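Local coordinates for protein peroxiredoxin (Akkermansia muciniphila, PDB 6KHX) that probably reduces hydrogen peroxide and organic hydroperoxides through reactive cysteines, as a typical 2-Cys peroxiredoxin of the thioredoxin-like superfamily, at residues F39-D44 against W82-T87; C73-E78 against E133-R138; E58-F63 against V97-V102; P23-D28 against A69-S74. One frame throughout, in Å; residues are numbered along the deposited sequence.

Contact 1: F39-D44 against W82-T87; sequences FFYPKD and WAWVNT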
loop_
_atom_site.group_PDB
_atom_site.type_symbol
_atom_site.label_atom_id
_atom_site.label_comp_id
_atom_site.label_asym_id
_atom_site.label_seq_id
_atom_site.Cartn_x
_atom_site.Cartn_y
_atom_site.Cartn_z
ATOM N N PHE B 39 16.937 21.960 -32.414
ATOM C CA PHE B 39 18.016 22.252 -31.476
ATOM C C PHE B 39 17.546 23.187 -30.364
ATOM O O PHE B 39 16.830 24.166 -30.605
ATOM C CB PHE B 39 19.269 22.823 -32.193
ATOM C CG PHE B 39 19.120 24.232 -32.690
ATOM C CD1 PHE B 39 18.499 24.498 -33.897
ATOM C CD2 PHE B 39 19.643 25.289 -31.963
ATOM C CE1 PHE B 39 18.373 25.800 -34.356
ATOM C CE2 PHE B 39 19.524 26.593 -32.421
ATOM C CZ PHE B 39 18.888 26.848 -33.616
ATOM N N PHE B 40 17.958 22.852 -29.143
ATOM C CA PHE B 40 17.681 23.603 -27.928
ATOM C C PHE B 40 18.930 24.365 -27.501
ATOM O O PHE B 40 20.043 23.820 -27.555
ATOM C CB PHE B 40 17.264 22.664 -26.784
ATOM C CG PHE B 40 16.054 21.817 -27.080
ATOM C CD1 PHE B 40 16.160 20.674 -27.860
ATOM C CD2 PHE B 40 14.815 22.148 -26.554
ATOM C CE1 PHE B 40 15.052 19.893 -28.127
ATOM C CE2 PHE B 40 13.703 21.367 -26.811
ATOM C CZ PHE B 40 13.820 20.236 -27.596
ATOM N N TYR B 41 18.722 25.590 -27.024
ATOM C CA TYR B 41 19.719 26.459 -26.416
ATOM C C TYR B 41 19.157 27.019 -25.118
ATOM O O TYR B 41 17.936 27.092 -24.946
ATOM C CB TYR B 41 20.114 27.607 -27.359
ATOM C CG TYR B 41 18.986 28.549 -27.696
ATOM C CD1 TYR B 41 18.075 28.242 -28.702
ATOM C CD2 TYR B 41 18.832 29.750 -27.016
ATOM C CE1 TYR B 41 17.041 29.102 -29.020
ATOM C CE2 TYR B 41 17.806 30.619 -27.324
ATOM C CZ TYR B 41 16.911 30.293 -28.325
ATOM O OH TYR B 41 15.880 31.160 -28.632
ATOM N N PRO B 42 20.030 27.445 -24.177
ATOM C CA PRO B 42 19.550 27.798 -22.828
ATOM C C PRO B 42 18.798 29.115 -22.682
ATOM O O PRO B 42 17.718 29.129 -22.083
ATOM C CB PRO B 42 20.841 27.821 -21.994
ATOM C CG PRO B 42 21.937 28.018 -22.976
ATOM C CD PRO B 42 21.499 27.321 -24.223
ATOM N N LYS B 43 19.337 30.223 -23.188
ATOM C CA LYS B 43 18.782 31.528 -22.844
ATOM C C LYS B 43 18.873 32.493 -24.020
ATOM O O LYS B 43 19.931 32.609 -24.647
ATOM C CB LYS B 43 19.534 32.123 -21.650
ATOM C CG LYS B 43 19.054 31.681 -20.283
ATOM C CD LYS B 43 19.922 32.302 -19.203
ATOM C CE LYS B 43 19.794 31.560 -17.894
ATOM N NZ LYS B 43 20.782 32.041 -16.900
ATOM N N ASP B 44 17.773 33.194 -24.295
ATOM C CA ASP B 44 17.809 34.342 -25.192
ATOM C C ASP B 44 18.705 35.434 -24.614
ATOM O O ASP B 44 18.858 35.558 -23.397
ATOM C CB ASP B 44 16.400 34.908 -25.418
ATOM C CG ASP B 44 15.547 34.052 -26.343
ATOM O OD1 ASP B 44 16.038 33.026 -26.852
ATOM O OD2 ASP B 44 14.377 34.423 -26.571
ATOM N N TRP B 82 10.801 37.130 -30.003
ATOM C CA TRP B 82 10.449 38.194 -30.937
ATOM C C TRP B 82 11.302 39.439 -30.714
ATOM O O TRP B 82 11.782 40.052 -31.673
ATOM C CB TRP B 82 8.961 38.516 -30.813
ATOM C CG TRP B 82 8.577 39.813 -31.449
ATOM C CD1 TRP B 82 8.235 40.023 -32.756
ATOM C CD2 TRP B 82 8.500 41.089 -30.802
ATOM N NE1 TRP B 82 7.950 41.352 -32.958
ATOM C CE2 TRP B 82 8.106 42.026 -31.774
ATOM C CE3 TRP B 82 8.725 41.527 -29.492
ATOM C CZ2 TRP B 82 7.931 43.374 -31.479
ATOM C CZ3 TRP B 82 8.552 42.863 -29.201
ATOM C CH2 TRP B 82 8.159 43.772 -30.189
ATOM N N ALA B 83 11.495 39.839 -29.456
ATOM C CA ALA B 83 12.374 40.965 -29.172
ATOM C C ALA B 83 13.794 40.693 -29.659
ATOM O O ALA B 83 14.472 41.599 -30.156
ATOM C CB ALA B 83 12.362 41.271 -27.673
ATOM N N TRP B 84 14.248 39.442 -29.555
ATOM C CA TRP B 84 15.626 39.125 -29.914
ATOM C C TRP B 84 15.832 39.161 -31.423
ATOM O O TRP B 84 16.889 39.593 -31.897
ATOM C CB TRP B 84 16.008 37.757 -29.357
ATOM C CG TRP B 84 17.464 37.600 -29.101
ATOM C CD1 TRP B 84 18.393 38.593 -29.023
ATOM C CD2 TRP B 84 18.168 36.372 -28.878
ATOM N NE1 TRP B 84 19.634 38.060 -28.763
ATOM C CE2 TRP B 84 19.522 36.698 -28.673
ATOM C CE3 TRP B 84 17.783 35.028 -28.831
ATOM C CZ2 TRP B 84 20.492 35.730 -28.423
ATOM C CZ3 TRP B 84 18.749 34.068 -28.587
ATOM C CH2 TRP B 84 20.087 34.425 -28.385
ATOM N N VAL B 85 14.851 38.687 -32.198
ATOM C CA VAL B 85 14.971 38.792 -33.648
ATOM C C VAL B 85 14.809 40.225 -34.131
ATOM O O VAL B 85 15.080 40.510 -35.305
ATOM C CB VAL B 85 13.961 37.895 -34.394
ATOM C CG1 VAL B 85 14.089 36.445 -33.939
ATOM C CG2 VAL B 85 12.547 38.421 -34.242
ATOM N N ASN B 86 14.354 41.132 -33.265
ATOM C CA ASN B 86 14.292 42.551 -33.578
ATOM C C ASN B 86 15.437 43.340 -32.948
ATOM O O ASN B 86 15.362 44.570 -32.864
ATOM C CB ASN B 86 12.941 43.129 -33.162
ATOM C CG ASN B 86 11.834 42.780 -34.147
ATOM O OD1 ASN B 86 11.697 43.418 -35.192
ATOM N ND2 ASN B 86 11.037 41.772 -33.814
ATOM N N THR B 87 16.487 42.659 -32.492
ATOM C CA THR B 87 17.692 43.310 -32.001
ATOM C C THR B 87 18.820 43.080 -32.994
ATOM O O THR B 87 19.088 41.923 -33.347
ATOM C CB THR B 87 18.091 42.764 -30.626
ATOM O OG1 THR B 87 17.039 43.012 -29.690
ATOM C CG2 THR B 87 19.367 43.437 -30.132
#

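Contact 2: C73-E78 against E133-R138; sequences CSTDSE and ELIAYR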
loop_
_atom_site.group_PDB
_atom_site.type_symbol
_atom_site.label_atom_id
_atom_site.label_comp_id
_atom_site.label_asym_id
_atom_site.label_seq_id
_atom_site.Cartn_x
_atom_site.Cartn_y
_atom_site.Cartn_z
ATOM N N CYS B 73 14.716 26.059 -30.258
ATOM C CA CYS B 73 13.838 26.059 -29.100
ATOM C C CYS B 73 14.622 26.411 -27.846
ATOM O O CYS B 73 15.724 25.898 -27.626
ATOM C CB CYS B 73 13.172 24.691 -28.924
ATOM S SG CYS B 73 12.079 24.592 -27.498
ATOM N N SER B 74 14.021 27.260 -27.012
ATOM C CA SER B 74 14.488 27.506 -25.656
ATOM C C SER B 74 13.269 27.691 -24.768
ATOM O O SER B 74 12.141 27.831 -25.253
ATOM C CB SER B 74 15.397 28.740 -25.571
ATOM O OG SER B 74 14.628 29.928 -25.449
ATOM N N THR B 75 13.501 27.722 -23.453
ATOM C CA THR B 75 12.412 27.883 -22.500
ATOM C C THR B 75 12.043 29.343 -22.267
ATOM O O THR B 75 11.292 29.633 -21.331
ATOM C CB THR B 75 12.739 27.204 -21.162
ATOM O OG1 THR B 75 13.934 27.756 -20.598
ATOM C CG2 THR B 75 12.912 25.705 -21.351
ATOM N N ASP B 76 12.569 30.262 -23.077
ATOM C CA ASP B 76 12.137 31.651 -23.047
ATOM C C ASP B 76 10.782 31.807 -23.733
ATOM O O ASP B 76 10.347 30.959 -24.518
ATOM C CB ASP B 76 13.165 32.549 -23.727
ATOM C CG ASP B 76 14.526 32.449 -23.086
ATOM O OD1 ASP B 76 14.677 32.904 -21.931
ATOM O OD2 ASP B 76 15.437 31.890 -23.726
ATOM N N SER B 77 10.116 32.917 -23.432
ATOM C CA SER B 77 8.814 33.191 -24.020
ATOM C C SER B 77 8.939 33.560 -25.500
ATOM O O SER B 77 10.012 33.905 -26.005
ATOM C CB SER B 77 8.116 34.318 -23.265
ATOM O OG SER B 77 8.534 35.585 -23.748
ATOM N N GLU B 78 7.802 33.501 -26.194
ATOM C CA GLU B 78 7.758 33.929 -27.586
ATOM C C GLU B 78 8.046 35.419 -27.719
ATOM O O GLU B 78 8.526 35.867 -28.767
ATOM C CB GLU B 78 6.394 33.589 -28.199
ATOM C CG GLU B 78 5.205 34.410 -27.670
ATOM C CD GLU B 78 4.663 33.914 -26.322
ATOM O OE1 GLU B 78 5.359 33.143 -25.625
ATOM O OE2 GLU B 78 3.528 34.288 -25.959
ATOM N N GLU B 133 19.402 25.846 -12.689
ATOM C CA GLU B 133 18.419 26.509 -13.528
ATOM C C GLU B 133 17.742 25.478 -14.421
ATOM O O GLU B 133 18.417 24.651 -15.046
ATOM C CB GLU B 133 19.084 27.585 -14.379
ATOM C CG GLU B 133 19.486 28.820 -13.612
ATOM C CD GLU B 133 20.147 29.842 -14.508
ATOM O OE1 GLU B 133 21.226 29.541 -15.063
ATOM O OE2 GLU B 133 19.587 30.943 -14.664
ATOM N N LEU B 134 16.412 25.524 -14.478
ATOM C CA LEU B 134 15.655 24.668 -15.389
ATOM C C LEU B 134 15.650 25.342 -16.758
ATOM O O LEU B 134 14.669 25.955 -17.188
ATOM C CB LEU B 134 14.244 24.424 -14.864
ATOM C CG LEU B 134 14.129 23.739 -13.497
ATOM C CD1 LEU B 134 12.686 23.722 -13.034
ATOM C CD2 LEU B 134 14.694 22.324 -13.531
ATOM N N ILE B 135 16.793 25.234 -17.442
ATOM C CA ILE B 135 16.965 25.712 -18.808
ATOM C C ILE B 135 17.545 24.570 -19.631
ATOM O O ILE B 135 18.072 23.592 -19.096
ATOM C CB ILE B 135 17.876 26.956 -18.901
ATOM C CG1 ILE B 135 19.258 26.656 -18.324
ATOM C CG2 ILE B 135 17.256 28.143 -18.176
ATOM C CD1 ILE B 135 20.160 27.874 -18.279
ATOM N N ALA B 136 17.429 24.699 -20.951
ATOM C CA ALA B 136 17.836 23.629 -21.854
ATOM C C ALA B 136 19.333 23.679 -22.143
ATOM O O ALA B 136 19.906 24.750 -22.364
ATOM C CB ALA B 136 17.056 23.711 -23.166
ATOM N N TYR B 137 19.961 22.503 -22.144
ATOM C CA TYR B 137 21.316 22.358 -22.646
ATOM C C TYR B 137 21.318 22.436 -24.173
ATOM O O TYR B 137 20.269 22.454 -24.826
ATOM C CB TYR B 137 21.920 21.028 -22.192
ATOM C CG TYR B 137 22.546 21.039 -20.814
ATOM C CD1 TYR B 137 23.687 21.796 -20.550
ATOM C CD2 TYR B 137 22.020 20.269 -19.779
ATOM C CE1 TYR B 137 24.273 21.799 -19.291
ATOM C CE2 TYR B 137 22.601 20.265 -18.518
ATOM C CZ TYR B 137 23.726 21.034 -18.282
ATOM O OH TYR B 137 24.310 21.035 -17.038
ATOM N N ARG B 138 22.521 22.480 -24.753
ATOM C CA ARG B 138 22.668 22.599 -26.207
ATOM C C ARG B 138 22.385 21.239 -26.834
ATOM O O ARG B 138 23.281 20.435 -27.114
ATOM C CB ARG B 138 24.047 23.134 -26.576
ATOM C CG ARG B 138 24.263 24.521 -26.024
ATOM C CD ARG B 138 25.493 25.216 -26.552
ATOM N NE ARG B 138 25.772 26.354 -25.689
ATOM C CZ ARG B 138 25.112 27.507 -25.724
ATOM N NH1 ARG B 138 24.142 27.703 -26.610
ATOM N NH2 ARG B 138 25.433 28.470 -24.870
HETATM O O HOH W 1 16.014 26.937 -22.027
#

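Contact 3: E58-F63 against V97-V102; sequences EALGEF and VSYPIV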
loop_
_atom_site.group_PDB
_atom_site.type_symbol
_atom_site.label_atom_id
_atom_site.label_comp_id
_atom_site.label_asym_id
_atom_site.label_seq_id
_atom_site.Cartn_x
_atom_site.Cartn_y
_atom_site.Cartn_z
ATOM N N GLU B 58 22.382 31.192 -41.643
ATOM C CA GLU B 58 23.257 31.332 -42.806
ATOM C C GLU B 58 23.286 30.062 -43.645
ATOM O O GLU B 58 23.439 30.130 -44.871
ATOM C CB GLU B 58 24.689 31.681 -42.375
ATOM C CG GLU B 58 24.854 32.837 -41.384
ATOM C CD GLU B 58 24.570 34.212 -41.974
ATOM O OE1 GLU B 58 23.904 34.304 -43.026
ATOM O OE2 GLU B 58 25.021 35.215 -41.375
ATOM N N ALA B 59 23.157 28.903 -43.004
ATOM C CA ALA B 59 23.165 27.614 -43.678
ATOM C C ALA B 59 21.765 27.128 -44.039
ATOM O O ALA B 59 21.600 25.958 -44.396
ATOM C CB ALA B 59 23.874 26.574 -42.805
ATOM N N LEU B 60 20.754 27.995 -43.949
ATOM C CA LEU B 60 19.384 27.536 -44.139
ATOM C C LEU B 60 19.180 26.938 -45.524
ATOM O O LEU B 60 18.408 25.986 -45.677
ATOM C CB LEU B 60 18.404 28.685 -43.906
ATOM C CG LEU B 60 16.950 28.272 -43.675
ATOM C CD1 LEU B 60 16.866 27.202 -42.597
ATOM C CD2 LEU B 60 16.093 29.475 -43.318
ATOM N N GLY B 61 19.872 27.463 -46.536
ATOM C CA GLY B 61 19.724 26.919 -47.875
ATOM C C GLY B 61 20.225 25.491 -47.980
ATOM O O GLY B 61 19.629 24.663 -48.676
ATOM N N GLU B 62 21.318 25.179 -47.278
ATOM C CA GLU B 62 21.848 23.820 -47.292
ATOM C C GLU B 62 20.849 22.819 -46.720
ATOM O O GLU B 62 20.771 21.676 -47.190
ATOM C CB GLU B 62 23.158 23.764 -46.502
ATOM C CG GLU B 62 24.287 24.559 -47.128
ATOM C CD GLU B 62 24.633 24.084 -48.527
ATOM O OE1 GLU B 62 24.855 22.864 -48.715
ATOM O OE2 GLU B 62 24.654 24.936 -49.445
ATOM N N PHE B 63 20.067 23.230 -45.718
ATOM C CA PHE B 63 19.049 22.336 -45.178
ATOM C C PHE B 63 17.809 22.301 -46.063
ATOM O O PHE B 63 17.202 21.238 -46.229
ATOM C CB PHE B 63 18.694 22.742 -43.749
ATOM C CG PHE B 63 19.807 22.518 -42.766
ATOM C CD1 PHE B 63 20.080 21.243 -42.290
ATOM C CD2 PHE B 63 20.588 23.572 -42.327
ATOM C CE1 PHE B 63 21.109 21.025 -41.389
ATOM C CE2 PHE B 63 21.621 23.360 -41.425
ATOM C CZ PHE B 63 21.878 22.085 -40.955
ATOM N N VAL B 97 17.115 36.016 -38.380
ATOM C CA VAL B 97 16.784 34.607 -38.195
ATOM C C VAL B 97 15.310 34.407 -38.527
ATOM O O VAL B 97 14.434 35.031 -37.919
ATOM C CB VAL B 97 17.112 34.145 -36.771
ATOM C CG1 VAL B 97 16.567 32.747 -36.529
ATOM C CG2 VAL B 97 18.618 34.182 -36.544
ATOM N N SER B 98 15.030 33.566 -39.528
ATOM C CA SER B 98 13.690 33.451 -40.087
ATOM C C SER B 98 13.016 32.103 -39.858
ATOM O O SER B 98 11.794 32.018 -40.015
ATOM C CB SER B 98 13.724 33.716 -41.597
ATOM O OG SER B 98 14.556 32.769 -42.248
ATOM N N TYR B 99 13.767 31.053 -39.523
ATOM C CA TYR B 99 13.173 29.749 -39.266
ATOM C C TYR B 99 12.448 29.761 -37.917
ATOM O O TYR B 99 12.627 30.679 -37.112
ATOM C CB TYR B 99 14.246 28.660 -39.325
ATOM C CG TYR B 99 15.399 28.867 -38.383
ATOM C CD1 TYR B 99 15.325 28.438 -37.063
ATOM C CD2 TYR B 99 16.568 29.479 -38.812
ATOM C CE1 TYR B 99 16.380 28.623 -36.196
ATOM C CE2 TYR B 99 17.631 29.665 -37.953
ATOM C CZ TYR B 99 17.529 29.239 -36.648
ATOM O OH TYR B 99 18.581 29.426 -35.791
ATOM N N PRO B 100 11.609 28.756 -37.642
ATOM C CA PRO B 100 10.818 28.784 -36.401
ATOM C C PRO B 100 11.695 28.674 -35.162
ATOM O O PRO B 100 12.594 27.831 -35.088
ATOM C CB PRO B 100 9.892 27.569 -36.537
ATOM C CG PRO B 100 9.855 27.270 -37.992
ATOM C CD PRO B 100 11.222 27.621 -38.497
ATOM N N ILE B 101 11.427 29.543 -34.191
ATOM C CA ILE B 101 12.038 29.479 -32.868
ATOM C C ILE B 101 10.914 29.247 -31.872
ATOM O O ILE B 101 10.102 30.148 -31.622
ATOM C CB ILE B 101 12.830 30.745 -32.526
ATOM C CG1 ILE B 101 13.771 31.104 -33.684
ATOM C CG2 ILE B 101 13.584 30.537 -31.218
ATOM C CD1 ILE B 101 14.518 32.417 -33.501
ATOM N N VAL B 102 10.853 28.032 -31.322
ATOM C CA VAL B 102 9.753 27.605 -30.465
ATOM C C VAL B 102 9.965 28.128 -29.053
ATOM O O VAL B 102 11.088 28.136 -28.536
ATOM C CB VAL B 102 9.645 26.069 -30.475
ATOM C CG1 VAL B 102 8.540 25.593 -29.529
ATOM C CG2 VAL B 102 9.413 25.576 -31.878
#

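Contact 4: P23-D28 against A69-S74; sequences PDFSLD and AVVGCS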
loop_
_atom_site.group_PDB
_atom_site.type_symbol
_atom_site.label_atom_id
_atom_site.label_comp_id
_atom_site.label_asym_id
_atom_site.label_seq_id
_atom_site.Cartn_x
_atom_site.Cartn_y
_atom_site.Cartn_z
ATOM N N PRO B 23 0.834 30.899 -32.991
ATOM C CA PRO B 23 0.511 29.888 -31.982
ATOM C C PRO B 23 0.472 28.488 -32.562
ATOM O O PRO B 23 0.450 28.313 -33.785
ATOM C CB PRO B 23 -0.873 30.326 -31.498
ATOM C CG PRO B 23 -1.499 30.890 -32.739
ATOM C CD PRO B 23 -0.380 31.516 -33.551
ATOM N N ASP B 24 0.449 27.489 -31.677
ATOM C CA ASP B 24 0.190 26.101 -32.056
ATOM C C ASP B 24 1.223 25.577 -33.055
ATOM O O ASP B 24 0.891 24.860 -34.003
ATOM C CB ASP B 24 -1.232 25.956 -32.601
ATOM C CG ASP B 24 -2.271 26.558 -31.666
ATOM O OD1 ASP B 24 -2.181 26.322 -30.442
ATOM O OD2 ASP B 24 -3.167 27.280 -32.150
ATOM N N PHE B 25 2.488 25.950 -32.859
ATOM C CA PHE B 25 3.551 25.387 -33.678
ATOM C C PHE B 25 3.867 23.981 -33.196
ATOM O O PHE B 25 4.056 23.753 -31.997
ATOM C CB PHE B 25 4.816 26.241 -33.638
ATOM C CG PHE B 25 5.905 25.721 -34.537
ATOM C CD1 PHE B 25 5.962 26.100 -35.868
ATOM C CD2 PHE B 25 6.848 24.821 -34.061
ATOM C CE1 PHE B 25 6.950 25.605 -36.710
ATOM C CE2 PHE B 25 7.842 24.322 -34.895
ATOM C CZ PHE B 25 7.890 24.715 -36.224
ATOM N N SER B 26 3.937 23.042 -34.134
ATOM C CA SER B 26 4.195 21.645 -33.817
ATOM C C SER B 26 4.996 21.044 -34.960
ATOM O O SER B 26 4.932 21.514 -36.099
ATOM C CB SER B 26 2.890 20.869 -33.607
ATOM O OG SER B 26 3.134 19.486 -33.442
ATOM N N LEU B 27 5.713 19.967 -34.660
ATOM C CA LEU B 27 6.429 19.267 -35.718
ATOM C C LEU B 27 5.528 18.324 -36.508
ATOM O O LEU B 27 6.008 17.683 -37.449
ATOM C CB LEU B 27 7.622 18.496 -35.134
ATOM C CG LEU B 27 8.662 19.341 -34.387
ATOM C CD1 LEU B 27 9.886 18.513 -34.011
ATOM C CD2 LEU B 27 9.067 20.572 -35.195
ATOM N N ASP B 28 4.242 18.234 -36.152
ATOM C CA ASP B 28 3.294 17.439 -36.927
ATOM C C ASP B 28 3.304 17.844 -38.394
ATOM O O ASP B 28 3.248 16.987 -39.285
ATOM C CB ASP B 28 1.886 17.592 -36.348
ATOM C CG ASP B 28 1.698 16.825 -35.053
ATOM O OD1 ASP B 28 2.593 16.029 -34.689
ATOM O OD2 ASP B 28 0.658 17.033 -34.390
ATOM N N ALA B 69 13.740 20.846 -42.254
ATOM C CA ALA B 69 13.280 22.036 -41.569
ATOM C C ALA B 69 14.144 22.239 -40.335
ATOM O O ALA B 69 14.372 21.295 -39.571
ATOM C CB ALA B 69 11.811 21.893 -41.182
ATOM N N VAL B 70 14.641 23.458 -40.152
ATOM C CA VAL B 70 15.452 23.802 -38.991
ATOM C C VAL B 70 14.549 24.485 -37.974
ATOM O O VAL B 70 13.854 25.458 -38.304
ATOM C CB VAL B 70 16.634 24.701 -39.387
ATOM C CG1 VAL B 70 17.388 25.161 -38.153
ATOM C CG2 VAL B 70 17.546 23.964 -40.330
ATOM N N VAL B 71 14.548 23.975 -36.740
ATOM C CA VAL B 71 13.706 24.504 -35.673
ATOM C C VAL B 71 14.567 24.665 -34.430
ATOM O O VAL B 71 15.203 23.701 -33.985
ATOM C CB VAL B 71 12.502 23.589 -35.371
ATOM C CG1 VAL B 71 11.629 24.193 -34.281
ATOM C CG2 VAL B 71 11.683 23.312 -36.620
ATOM N N GLY B 72 14.596 25.880 -33.881
ATOM C CA GLY B 72 15.238 26.138 -32.612
ATOM C C GLY B 72 14.227 26.237 -31.481
ATOM O O GLY B 72 13.046 26.493 -31.696
ATOM N N CYS B 73 14.716 26.059 -30.258
ATOM C CA CYS B 73 13.838 26.059 -29.100
ATOM C C CYS B 73 14.622 26.411 -27.846
ATOM O O CYS B 73 15.724 25.898 -27.626
ATOM C CB CYS B 73 13.172 24.691 -28.924
ATOM S SG CYS B 73 12.079 24.592 -27.498
ATOM N N SER B 74 14.021 27.260 -27.012
ATOM C CA SER B 74 14.488 27.506 -25.656
ATOM C C SER B 74 13.269 27.691 -24.768
ATOM O O SER B 74 12.141 27.831 -25.253
ATOM C CB SER B 74 15.397 28.740 -25.571
ATOM O OG SER B 74 14.628 29.928 -25.449
#

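Contact 1: F39-D44 against W82-T87
D44 lies over one face of the six-membered ring of W84, its CA 3.8 Å from the ring centroid and 23° off the normal, a CH-pi contact. From there the side chain hangs off the CE3-CZ3 edge: CB stands above it, CG and OD1 pass beyond it, and OD1 comes within 3.3 Å of W84 CE3, with carboxylate and indole planes 39° apart. With CG of W84 anti to the backbone N (chi1 -153°), the indole is sent out from helix 78-85. Y41 meets the rim instead, its CE2 3.8 Å from W84 CZ3 and near the indole plane. The Y41 hydroxyl donates a 2.6 Å hydrogen bond to the syn lone pair of D44 OD1, while OD2 is bonded by H81 ND1. Replacing D44 by an alanine would probably leave the Y41 hydroxyl and H81 without the carboxylate they both bond and strip W84 of part of its cover. P42, next after Y41, opens the PxxxTxxC signature of peroxiredoxins, and both residues touch C49. A buried carboxylate held by two donors, with an indole rim beside it, implies that polar bonds and ring packing together fix the loop leading into helix 48-58.

Contact 2: C73-E78 against E133-R138
T75 directs its CB toward the loop 133-138, and the two branches beyond it divide the work. The methyl, CG2, lies anti to the carbonyl carbon and heads for A136, stopping 4.9 Å from its CB, a loose approach although A136 loses appreciable surface here. The other branch ends in OG1, which sits between the backbone N and the carbonyl carbon (chi1 59°) and thereby looks toward I135: it is 4.1 Å from both CA and CG2 of that residue. O of L134, at 3.9 Å from T75 OG1, is too distant for a hydrogen bond and is taken by K107 NZ.

The polar link is made by water instead. A single molecule accepts from T75 N at 3.0 Å and from A136 N at 2.9 Å, so that two buried amides of separated backbones are satisfied at once. Within 73-78, S74 OG donates to D76 OD2 at 2.7 Å, meeting the carboxylate on its anti side. L134 centres an inverse gamma turn, and its N is hydrogen-bonded to N106 OD1 of a second subunit.

C73 still pairs with Y41 through the backbone, yet the chain leaves strand 68-74 just beyond S74, while 133-137 lead into strand 138-143. Strand 35-40 separates these two strands in the sheet, and the water joins their chains past its end. Helix 108-112 closes over the site, S110 touching T75 and A136, and S77 caps the start of helix 78-85.

Contact 3: E58-F63 against V97-V102
L60, at the start of helix 60-65, extends its side chain onto S98 and Y99, joining a helix to the loop at the start of an inner strand, 101-103, of the central sheet of this thioredoxin-like domain. Of the three residues L60 gives up the most surface. A chi1 of -163° throws its fork forward, opposite the backbone N, where it straddles the two partners: CD2 comes to 3.8 Å from S98 OG, while CD1 lies 4.4 Å from Y99 CD2, approaching the ring obliquely. A methyl against a hydroxyl oxygen makes the S98 half van der Waals contact, with no hydrogen bond across the gap. The backbone N of S98 is engaged by Q57 OE1, at the end of the preceding helix.

A59 separates helix 48-58 from helix 60-65, serving as the first residue past the one and the N-cap of the other, and L60 follows directly. The same leucine also rests on V70, so it fills the angle between strand 68-74 and the loop. Y99 is buried more deeply, and its OH is hydrogen-bonded to L53 O of helix 48-58. One face of its ring is packed by V97, whose CG1 stands 3.5 Å above the ring plane, toward the rim.

Contact 4: P23-D28 against A69-S74
S26 OG, placed between F25 and L27, the two residues that touch V71, is gripped twice: it accepts a nearly straight hydrogen bond from D28 N (3.2 Å, 171°), which makes an ST turn, and it is hydrogen-bonded to F11 O. These bonds hold a chain that runs across one face of the central sheet of the thioredoxin-like fold. Before it the strand turns a corner at P23, and D24 and F25 both face A13 in a G1 beta bulge.

On the sheet side the interaction is wholly apolar and centres on V71, in the middle of strand 68-74. F25 and V71 point at one another from opposing backbones. With chi1 near 180° (-177°) the phenylalanine ring extends away from its own backbone N, toward the strand, and its CE2 reaches V71 CG1 at 3.8 Å, obliquely to the ring. L27 reaches in differently: its CB starts off along the flank, but the far end of the chain bends nearer and slides past the valine.

Strand 101-103 and strand 35-40 flank strand 68-74. V102 touches both F25 and V71, whereas V36 lies against L27 and L38 against V71, so the small cluster spans three neighbouring strands of the central sheet. V70, the next residue back, points to the other face, where L60 and F63 of helix 60-65 receive it. The two methyls of V71 split their partners: CG1 is given to F25, while CG2 is shared, 4.0 Å from L27 CD2 and 4.1 Å from F25 CZ.

How the contacts relate
All four contacts lean on the same central sheet. Contacts 2 and 4 share the end of strand 68-74, C73 and S74, contact 4 centring on V71 and contact 2 on T75 just past the strand; the neighbouring strand 35-40 runs into contact 1. Contacts 1, 2 and 4 are buried; contact 3, at a helix start, is only partly buried. The chemistry shifts along the sheet: contacts 3 and 4 are mainly apolar, on different faces, whereas contact 1 sets an aspartate against an indole, and contact 2 is bridged by a water. These two are directly joined, by D44 N to D76 OD2 and by a K43-E133 salt bridge, and both touch a second subunit; contacts 3 and 4 meet no other chain.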